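Local coordinates for terminase, large subunit (Enterobacteria phage P22, PDB 4DKW), which cuts the viral genome as the nuclease domain of the ATP-driven motor subunit that packages phage DNA into empty capsids, at residues R6-Q18 with I129-K142. Sequence-based numbering, arbitrary orientation.
Sequences RIFQIPEETIKCQ and ISELRDLMLEGRFK
F8, I15 and M136 form the apolar centre of a packing between the N-terminal segment 6-18 and helix 125-137 of the RNase H-like nuclease fold. M136 makes a Met-aromatic contact with F8: its CE lies 3.9 Å from the centroid of the F8 ring and 14° off the ring normal, a CH-pi geometry, whereas SD approaches obliquely. I7 CG2 sits over the centre of the opposite face, and R133 CB and I129 O meet the ring edge, so neighbours bound F8 on both faces and along part of its rim; F154 of helix 148-156 also meets the ring. The methionine runs extended beyond CG, which carries its methyl to F8 while CB stays behind, 3.6 Å from I10 CD1. I15 CG2 packs obliquely against the same CB at 3.9 Å, and I10 CD1 also touches L137 CD2. Polar bonds lie around this apolar cluster. R133 donates NH2 to I7 O at 2.8 Å, the oxygen lying in the guanidinium plane; its NE bond to that oxygen is weak. One water bridges T14 OG1 and M136 O. Strand 16-17 pairs in parallel with strand 141-144, and just before it I15 O receives a CA-H...O contact from K142 CA (3.1 Å). Bent at chi2, the K142 chain delivers NZ almost head-on to T14 O, 2.9 Å away with a C=O...N angle of 169°.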
ATOM      1  N   ARG A   6       8.041   6.025  18.062  1.00 36.37           N
ATOM      2  CA  ARG A   6       7.210   5.457  17.012  1.00 33.42           C
ATOM      3  C   ARG A   6       6.471   6.526  16.225  1.00 37.30           C
ATOM      4  O   ARG A   6       6.084   7.565  16.772  1.00 39.23           O
ATOM      5  CB  ARG A   6       6.225   4.445  17.583  1.00 33.46           C
ATOM      6  CG  ARG A   6       6.860   3.101  17.855  1.00 42.89           C
ATOM      7  CD  ARG A   6       5.831   2.124  18.380  1.00 53.28           C
ATOM      8  NE  ARG A   6       4.602   2.216  17.597  1.00 56.86           N
ATOM      9  CZ  ARG A   6       3.519   1.474  17.810  1.00 56.03           C
ATOM     10  NH1 ARG A   6       3.502   0.571  18.785  1.00 63.83           N
ATOM     11  NH2 ARG A   6       2.451   1.633  17.042  1.00 44.17           N
ATOM     12  N   ILE A   7       6.293   6.259  14.934  1.00 32.73           N
ATOM     13  CA  ILE A   7       5.654   7.186  14.021  1.00 30.71           C
ATOM     14  C   ILE A   7       4.143   7.199  14.240  1.00 32.14           C
ATOM     15  O   ILE A   7       3.530   8.266  14.297  1.00 35.40           O
ATOM     16  CB  ILE A   7       6.027   6.850  12.554  1.00 30.06           C
ATOM     17  CG1 ILE A   7       7.439   7.365  12.257  1.00 30.69           C
ATOM     18  CG2 ILE A   7       5.037   7.458  11.597  1.00 29.17           C
ATOM     19  CD1 ILE A   7       8.035   6.891  10.954  1.00 30.44           C
ATOM     20  N   PHE A   8       3.550   6.016  14.383  1.00 31.86           N
ATOM     21  CA  PHE A   8       2.120   5.893  14.671  1.00 30.62           C
ATOM     22  C   PHE A   8       1.908   5.501  16.141  1.00 35.98           C
ATOM     23  O   PHE A   8       1.883   4.319  16.489  1.00 37.95           O
ATOM     24  CB  PHE A   8       1.454   4.868  13.738  1.00 28.78           C
ATOM     25  CG  PHE A   8       1.572   5.202  12.264  1.00 28.67           C
ATOM     26  CD1 PHE A   8       0.932   6.317  11.732  1.00 27.50           C
ATOM     27  CD2 PHE A   8       2.302   4.386  11.408  1.00 27.72           C
ATOM     28  CE1 PHE A   8       1.037   6.626  10.387  1.00 26.89           C
ATOM     29  CE2 PHE A   8       2.402   4.686  10.059  1.00 27.12           C
ATOM     30  CZ  PHE A   8       1.771   5.810   9.551  1.00 26.71           C
ATOM     31  N   GLN A   9       1.775   6.494  17.013  1.00 36.47           N
ATOM     32  CA  GLN A   9       1.526   6.215  18.422  1.00 41.88           C
ATOM     33  C   GLN A   9       0.033   6.072  18.689  1.00 46.54           C
ATOM     34  O   GLN A   9      -0.584   6.884  19.383  1.00 47.36           O
ATOM     35  CB  GLN A   9       2.159   7.274  19.318  1.00 45.79           C
ATOM     36  CG  GLN A   9       3.651   7.072  19.481  1.00 57.54           C
ATOM     37  CD  GLN A   9       4.284   8.076  20.411  1.00 66.99           C
ATOM     38  OE1 GLN A   9       3.681   9.094  20.741  1.00 69.91           O
ATOM     39  NE2 GLN A   9       5.513   7.796  20.839  1.00 73.85           N
ATOM     40  N   ILE A  10      -0.523   5.009  18.122  1.00 43.58           N
ATOM     41  CA  ILE A  10      -1.947   4.757  18.114  1.00 42.03           C
ATOM     42  C   ILE A  10      -2.119   3.289  18.477  1.00 44.86           C
ATOM     43  O   ILE A  10      -1.390   2.436  17.971  1.00 45.54           O
ATOM     44  CB  ILE A  10      -2.535   5.074  16.712  1.00 31.12           C
ATOM     45  CG1 ILE A  10      -2.261   6.538  16.349  1.00 29.97           C
ATOM     46  CG2 ILE A  10      -4.021   4.785  16.661  1.00 33.65           C
ATOM     47  CD1 ILE A  10      -2.701   6.936  14.980  1.00 28.87           C
ATOM     48  N   PRO A  11      -3.053   2.987  19.388  1.00 44.99           N
ATOM     49  CA  PRO A  11      -3.340   1.587  19.724  1.00 46.11           C
ATOM     50  C   PRO A  11      -3.794   0.807  18.490  1.00 39.50           C
ATOM     51  O   PRO A  11      -4.751   1.233  17.841  1.00 44.05           O
ATOM     52  CB  PRO A  11      -4.492   1.700  20.732  1.00 48.06           C
ATOM     53  CG  PRO A  11      -4.367   3.081  21.297  1.00 43.88           C
ATOM     54  CD  PRO A  11      -3.851   3.932  20.188  1.00 40.54           C
ATOM     55  N   GLU A  12      -3.119  -0.300  18.180  1.00 32.95           N
ATOM     56  CA  GLU A  12      -3.482  -1.172  17.050  1.00 32.11           C
ATOM     57  C   GLU A  12      -4.958  -1.506  16.968  1.00 31.72           C
ATOM     58  O   GLU A  12      -5.533  -1.586  15.889  1.00 29.57           O
ATOM     59  CB  GLU A  12      -2.765  -2.502  17.169  1.00 34.68           C
ATOM     60  CG  GLU A  12      -1.309  -2.422  16.980  1.00 38.16           C
ATOM     61  CD  GLU A  12      -0.679  -3.770  17.164  1.00 40.91           C
ATOM     62  OE1 GLU A  12       0.453  -3.802  17.671  1.00 50.48           O
ATOM     63  OE2 GLU A  12      -1.312  -4.795  16.806  1.00 35.55           O
ATOM     64  N   GLU A  13      -5.565  -1.722  18.124  1.00 35.82           N
ATOM     65  CA  GLU A  13      -6.943  -2.156  18.176  1.00 34.91           C
ATOM     66  C   GLU A  13      -7.913  -1.085  17.696  1.00 36.65           C
ATOM     67  O   GLU A  13      -9.008  -1.409  17.236  1.00 38.75           O
ATOM     68  CB  GLU A  13      -7.287  -2.664  19.589  1.00 34.38           C
ATOM     69  CG  GLU A  13      -8.178  -3.954  19.595  1.00 51.97           C
ATOM     70  CD  GLU A  13      -7.469  -5.191  18.995  1.00 60.97           C
ATOM     71  OE1 GLU A  13      -6.525  -5.055  18.181  1.00 74.53           O
ATOM     72  OE2 GLU A  13      -7.886  -6.318  19.315  1.00 64.01           O
ATOM     73  N   THR A  14      -7.498   0.181  17.773  1.00 31.01           N
ATOM     74  CA  THR A  14      -8.325   1.269  17.257  1.00 38.76           C
ATOM     75  C   THR A  14      -8.402   1.276  15.726  1.00 36.71           C
ATOM     76  O   THR A  14      -9.390   1.734  15.157  1.00 42.47           O
ATOM     77  CB  THR A  14      -7.871   2.653  17.783  1.00 41.75           C
ATOM     78  OG1 THR A  14      -6.582   2.974  17.263  1.00 48.15           O
ATOM     79  CG2 THR A  14      -7.801   2.650  19.296  1.00 38.72           C
ATOM     80  N   ILE A  15      -7.385   0.741  15.056  1.00 34.70           N
ATOM     81  CA  ILE A  15      -7.413   0.702  13.589  1.00 27.12           C
ATOM     82  C   ILE A  15      -7.725  -0.682  12.996  1.00 26.77           C
ATOM     83  O   ILE A  15      -7.888  -0.820  11.785  1.00 34.80           O
ATOM     84  CB  ILE A  15      -6.131   1.322  12.958  1.00 28.46           C
ATOM     85  CG1 ILE A  15      -4.914   0.410  13.101  1.00 37.18           C
ATOM     86  CG2 ILE A  15      -5.810   2.681  13.585  1.00 27.16           C
ATOM     87  CD1 ILE A  15      -3.660   1.023  12.513  1.00 34.04           C
ATOM     88  N   LYS A  16      -7.831  -1.692  13.851  1.00 27.61           N
ATOM     89  CA  LYS A  16      -8.092  -3.065  13.416  1.00 27.84           C
ATOM     90  C   LYS A  16      -9.608  -3.260  13.241  1.00 30.06           C
ATOM     91  O   LYS A  16     -10.388  -2.687  13.989  1.00 32.87           O
ATOM     92  CB  LYS A  16      -7.480  -4.036  14.449  1.00 28.70           C
ATOM     93  CG  LYS A  16      -7.322  -5.491  14.009  1.00 42.43           C
ATOM     94  CD  LYS A  16      -6.556  -6.335  15.050  1.00 37.88           C
ATOM     95  CE  LYS A  16      -5.103  -5.869  15.219  1.00 43.11           C
ATOM     96  NZ  LYS A  16      -4.256  -6.817  16.005  1.00 42.12           N
ATOM     97  N   CYS A  17     -10.031  -4.031  12.239  1.00 26.69           N
ATOM     98  CA  CYS A  17     -11.455  -4.357  12.088  1.00 26.66           C
ATOM     99  C   CYS A  17     -11.651  -5.789  11.612  1.00 26.66           C
ATOM    100  O   CYS A  17     -10.728  -6.379  11.059  1.00 26.42           O
ATOM    101  CB  CYS A  17     -12.158  -3.374  11.134  1.00 25.72           C
ATOM    102  SG  CYS A  17     -11.779  -3.564   9.374  1.00 31.21           S
ATOM    103  N   GLN A  18     -12.849  -6.337  11.833  1.00 30.87           N
ATOM    104  CA  GLN A  18     -13.238  -7.638  11.272  1.00 27.78           C
ATOM    105  C   GLN A  18     -13.426  -7.551   9.764  1.00 26.23           C
ATOM    106  O   GLN A  18     -14.022  -6.593   9.278  1.00 27.34           O
ATOM    107  CB  GLN A  18     -14.549  -8.131  11.890  1.00 27.84           C
ATOM    108  CG  GLN A  18     -14.475  -8.389  13.370  1.00 29.30           C
ATOM    109  CD  GLN A  18     -13.652  -9.615  13.707  1.00 30.22           C
ATOM    110  OE1 GLN A  18     -13.501 -10.523  12.892  1.00 34.70           O
ATOM    111  NE2 GLN A  18     -13.123  -9.651  14.916  1.00 31.28           N
ATOM    112  N   ILE A 129       2.351  10.101   5.465  1.00 25.91           N
ATOM    113  CA  ILE A 129       2.299   9.624   6.838  1.00 24.46           C
ATOM    114  C   ILE A 129       1.393  10.498   7.691  1.00 24.72           C
ATOM    115  O   ILE A 129       0.613   9.990   8.502  1.00 27.40           O
ATOM    116  CB  ILE A 129       3.710   9.556   7.457  1.00 27.27           C
ATOM    117  CG1 ILE A 129       4.455   8.353   6.888  1.00 29.06           C
ATOM    118  CG2 ILE A 129       3.647   9.467   8.970  1.00 25.67           C
ATOM    119  CD1 ILE A 129       5.890   8.314   7.291  1.00 34.59           C
ATOM    120  N   SER A 130       1.484  11.811   7.497  1.00 24.32           N
ATOM    121  CA  SER A 130       0.641  12.747   8.244  1.00 24.61           C
ATOM    122  C   SER A 130      -0.834  12.522   7.940  1.00 25.10           C
ATOM    123  O   SER A 130      -1.676  12.502   8.850  1.00 28.29           O
ATOM    124  CB  SER A 130       1.003  14.203   7.933  1.00 21.78           C
ATOM    125  OG  SER A 130       2.195  14.555   8.599  1.00 36.85           O
ATOM    126  N   GLU A 131      -1.145  12.354   6.659  1.00 21.83           N
ATOM    127  CA  GLU A 131      -2.526  12.171   6.242  1.00 19.84           C
ATOM    128  C   GLU A 131      -3.063  10.848   6.744  1.00 23.70           C
ATOM    129  O   GLU A 131      -4.176  10.787   7.264  1.00 23.12           O
ATOM    130  CB  GLU A 131      -2.652  12.278   4.725  1.00 21.65           C
ATOM    131  CG  GLU A 131      -2.385  13.697   4.217  1.00 26.51           C
ATOM    132  CD  GLU A 131      -2.850  13.920   2.775  1.00 30.77           C
ATOM    133  OE1 GLU A 131      -3.505  13.023   2.198  1.00 28.98           O
ATOM    134  OE2 GLU A 131      -2.564  15.006   2.224  1.00 38.56           O
ATOM    135  N   LEU A 132      -2.255   9.793   6.626  1.00 23.74           N
ATOM    136  CA  LEU A 132      -2.651   8.485   7.148  1.00 20.15           C
ATOM    137  C   LEU A 132      -2.876   8.490   8.664  1.00 22.08           C
ATOM    138  O   LEU A 132      -3.792   7.836   9.144  1.00 25.22           O
ATOM    139  CB  LEU A 132      -1.641   7.407   6.758  1.00 19.75           C
ATOM    140  CG  LEU A 132      -1.628   7.009   5.279  1.00 21.94           C
ATOM    141  CD1 LEU A 132      -0.492   6.029   5.001  1.00 22.34           C
ATOM    142  CD2 LEU A 132      -2.971   6.404   4.884  1.00 17.93           C
ATOM    143  N   ARG A 133      -2.047   9.213   9.416  1.00 26.54           N
ATOM    144  CA  ARG A 133      -2.216   9.266  10.867  1.00 19.99           C
ATOM    145  C   ARG A 133      -3.504   9.984  11.246  1.00 23.83           C
ATOM    146  O   ARG A 133      -4.187   9.577  12.185  1.00 25.29           O
ATOM    147  CB  ARG A 133      -1.036   9.953  11.569  1.00 28.12           C
ATOM    148  CG  ARG A 133      -1.207   9.958  13.106  1.00 29.22           C
ATOM    149  CD  ARG A 133      -0.282  10.931  13.834  1.00 30.95           C
ATOM    150  NE  ARG A 133       1.124  10.546  13.740  1.00 31.79           N
ATOM    151  CZ  ARG A 133       1.993  11.132  12.921  1.00 39.19           C
ATOM    152  NH1 ARG A 133       1.587  12.132  12.133  1.00 26.25           N
ATOM    153  NH2 ARG A 133       3.260  10.721  12.893  1.00 38.09           N
ATOM    154  N   ASP A 134      -3.820  11.062  10.529  1.00 18.11           N
ATOM    155  CA  ASP A 134      -5.068  11.793  10.751  1.00 24.64           C
ATOM    156  C   ASP A 134      -6.247  10.866  10.563  1.00 22.23           C
ATOM    157  O   ASP A 134      -7.153  10.844  11.385  1.00 27.38           O
ATOM    158  CB  ASP A 134      -5.212  12.980   9.791  1.00 24.19           C
ATOM    159  CG  ASP A 134      -4.262  14.108  10.108  1.00 34.13           C
ATOM    160  OD1 ASP A 134      -3.678  14.121  11.215  1.00 37.50           O
ATOM    161  OD2 ASP A 134      -4.114  14.995   9.242  1.00 41.23           O
ATOM    162  N   LEU A 135      -6.224  10.097   9.476  1.00 26.44           N
ATOM    163  CA  LEU A 135      -7.304   9.157   9.165  1.00 16.81           C
ATOM    164  C   LEU A 135      -7.446   8.123  10.269  1.00 21.37           C
ATOM    165  O   LEU A 135      -8.557   7.807  10.682  1.00 27.59           O
ATOM    166  CB  LEU A 135      -7.082   8.471   7.815  1.00 16.43           C
ATOM    167  CG  LEU A 135      -7.092   9.367   6.566  1.00 22.84           C
ATOM    168  CD1 LEU A 135      -6.665   8.580   5.328  1.00 19.10           C
ATOM    169  CD2 LEU A 135      -8.476   9.948   6.371  1.00 22.49           C
ATOM    170  N   MET A 136      -6.322   7.600  10.745  1.00 21.75           N
ATOM    171  CA  MET A 136      -6.330   6.647  11.859  1.00 24.46           C
ATOM    172  C   MET A 136      -6.988   7.229  13.098  1.00 23.63           C
ATOM    173  O   MET A 136      -7.824   6.574  13.723  1.00 27.40           O
ATOM    174  CB  MET A 136      -4.909   6.197  12.214  1.00 22.81           C
ATOM    175  CG  MET A 136      -4.230   5.404  11.121  1.00 18.85           C
ATOM    176  SD  MET A 136      -2.535   5.081  11.569  1.00 26.23           S
ATOM    177  CE  MET A 136      -1.957   4.242  10.089  1.00 22.25           C
ATOM    178  N   LEU A 137      -6.603   8.455  13.442  1.00 26.59           N
ATOM    179  CA  LEU A 137      -7.090   9.130  14.643  1.00 25.47           C
ATOM    180  C   LEU A 137      -8.580   9.456  14.547  1.00 25.28           C
ATOM    181  O   LEU A 137      -9.305   9.402  15.537  1.00 26.81           O
ATOM    182  CB  LEU A 137      -6.268  10.405  14.885  1.00 23.12           C
ATOM    183  CG  LEU A 137      -4.822  10.160  15.306  1.00 26.16           C
ATOM    184  CD1 LEU A 137      -4.055  11.470  15.293  1.00 32.65           C
ATOM    185  CD2 LEU A 137      -4.778   9.480  16.679  1.00 23.68           C
ATOM    186  N   GLU A 138      -9.031   9.778  13.344  1.00 27.05           N
ATOM    187  CA  GLU A 138     -10.437  10.119  13.111  1.00 27.84           C
ATOM    188  C   GLU A 138     -11.314   8.884  12.949  1.00 25.84           C
ATOM    189  O   GLU A 138     -12.521   8.995  12.762  1.00 31.26           O
ATOM    190  CB  GLU A 138     -10.563  11.011  11.869  1.00 22.45           C
ATOM    191  CG  GLU A 138      -9.817  12.326  12.002  1.00 26.88           C
ATOM    192  CD  GLU A 138      -9.923  13.199  10.768  1.00 33.22           C
ATOM    193  OE1 GLU A 138     -10.864  12.994   9.975  1.00 36.37           O
ATOM    194  OE2 GLU A 138      -9.084  14.115  10.603  1.00 37.53           O
ATOM    195  N   GLY A 139     -10.706   7.705  13.004  1.00 24.40           N
ATOM    196  CA  GLY A 139     -11.444   6.463  12.826  1.00 21.26           C
ATOM    197  C   GLY A 139     -11.768   6.151  11.363  1.00 25.33           C
ATOM    198  O   GLY A 139     -12.700   5.389  11.063  1.00 24.28           O
ATOM    199  N   ARG A 140     -10.990   6.716  10.443  1.00 24.62           N
ATOM    200  CA  ARG A 140     -11.278   6.578   9.013  1.00 21.00           C
ATOM    201  C   ARG A 140     -10.239   5.780   8.246  1.00 22.87           C
ATOM    202  O   ARG A 140     -10.208   5.825   7.016  1.00 20.41           O
ATOM    203  CB  ARG A 140     -11.483   7.954   8.379  1.00 15.67           C
ATOM    204  CG  ARG A 140     -12.654   8.703   9.023  1.00 23.39           C
ATOM    205  CD  ARG A 140     -13.209   9.827   8.150  1.00 26.67           C
ATOM    206  NE  ARG A 140     -12.310  10.975   8.075  1.00 30.63           N
ATOM    207  CZ  ARG A 140     -11.683  11.368   6.967  1.00 28.99           C
ATOM    208  NH1 ARG A 140     -11.863  10.706   5.837  1.00 23.98           N
ATOM    209  NH2 ARG A 140     -10.888  12.433   6.988  1.00 24.42           N
ATOM    210  N   PHE A 141      -9.395   5.052   8.975  1.00 22.71           N
ATOM    211  CA  PHE A 141      -8.452   4.127   8.366  1.00 21.40           C
ATOM    212  C   PHE A 141      -8.475   2.865   9.188  1.00 22.37           C
ATOM    213  O   PHE A 141      -8.109   2.883  10.359  1.00 24.74           O
ATOM    214  CB  PHE A 141      -7.020   4.701   8.286  1.00 21.58           C
ATOM    215  CG  PHE A 141      -6.039   3.766   7.643  1.00 24.38           C
ATOM    216  CD1 PHE A 141      -5.894   3.736   6.261  1.00 25.35           C
ATOM    217  CD2 PHE A 141      -5.282   2.883   8.413  1.00 26.55           C
ATOM    218  CE1 PHE A 141      -5.001   2.852   5.657  1.00 25.17           C
ATOM    219  CE2 PHE A 141      -4.387   2.001   7.818  1.00 26.82           C
ATOM    220  CZ  PHE A 141      -4.252   1.986   6.435  1.00 23.98           C
ATOM    221  N   LYS A 142      -8.915   1.776   8.565  1.00 22.86           N
ATOM    222  CA  LYS A 142      -9.020   0.483   9.222  1.00 20.92           C
ATOM    223  C   LYS A 142      -8.179  -0.562   8.489  1.00 20.47           C
ATOM    224  O   LYS A 142      -7.999  -0.480   7.261  1.00 20.38           O
ATOM    225  CB  LYS A 142     -10.487   0.030   9.270  1.00 23.99           C
ATOM    226  CG  LYS A 142     -11.441   1.021   9.905  1.00 22.95           C
ATOM    227  CD  LYS A 142     -11.190   1.129  11.398  1.00 30.65           C
ATOM    228  CE  LYS A 142     -12.092   2.172  12.039  1.00 36.65           C
ATOM    229  NZ  LYS A 142     -11.517   2.624  13.334  1.00 30.50           N
TER
HETATM  230  O   HOH W   1      -6.973   5.376  16.268  1.00 37.74           O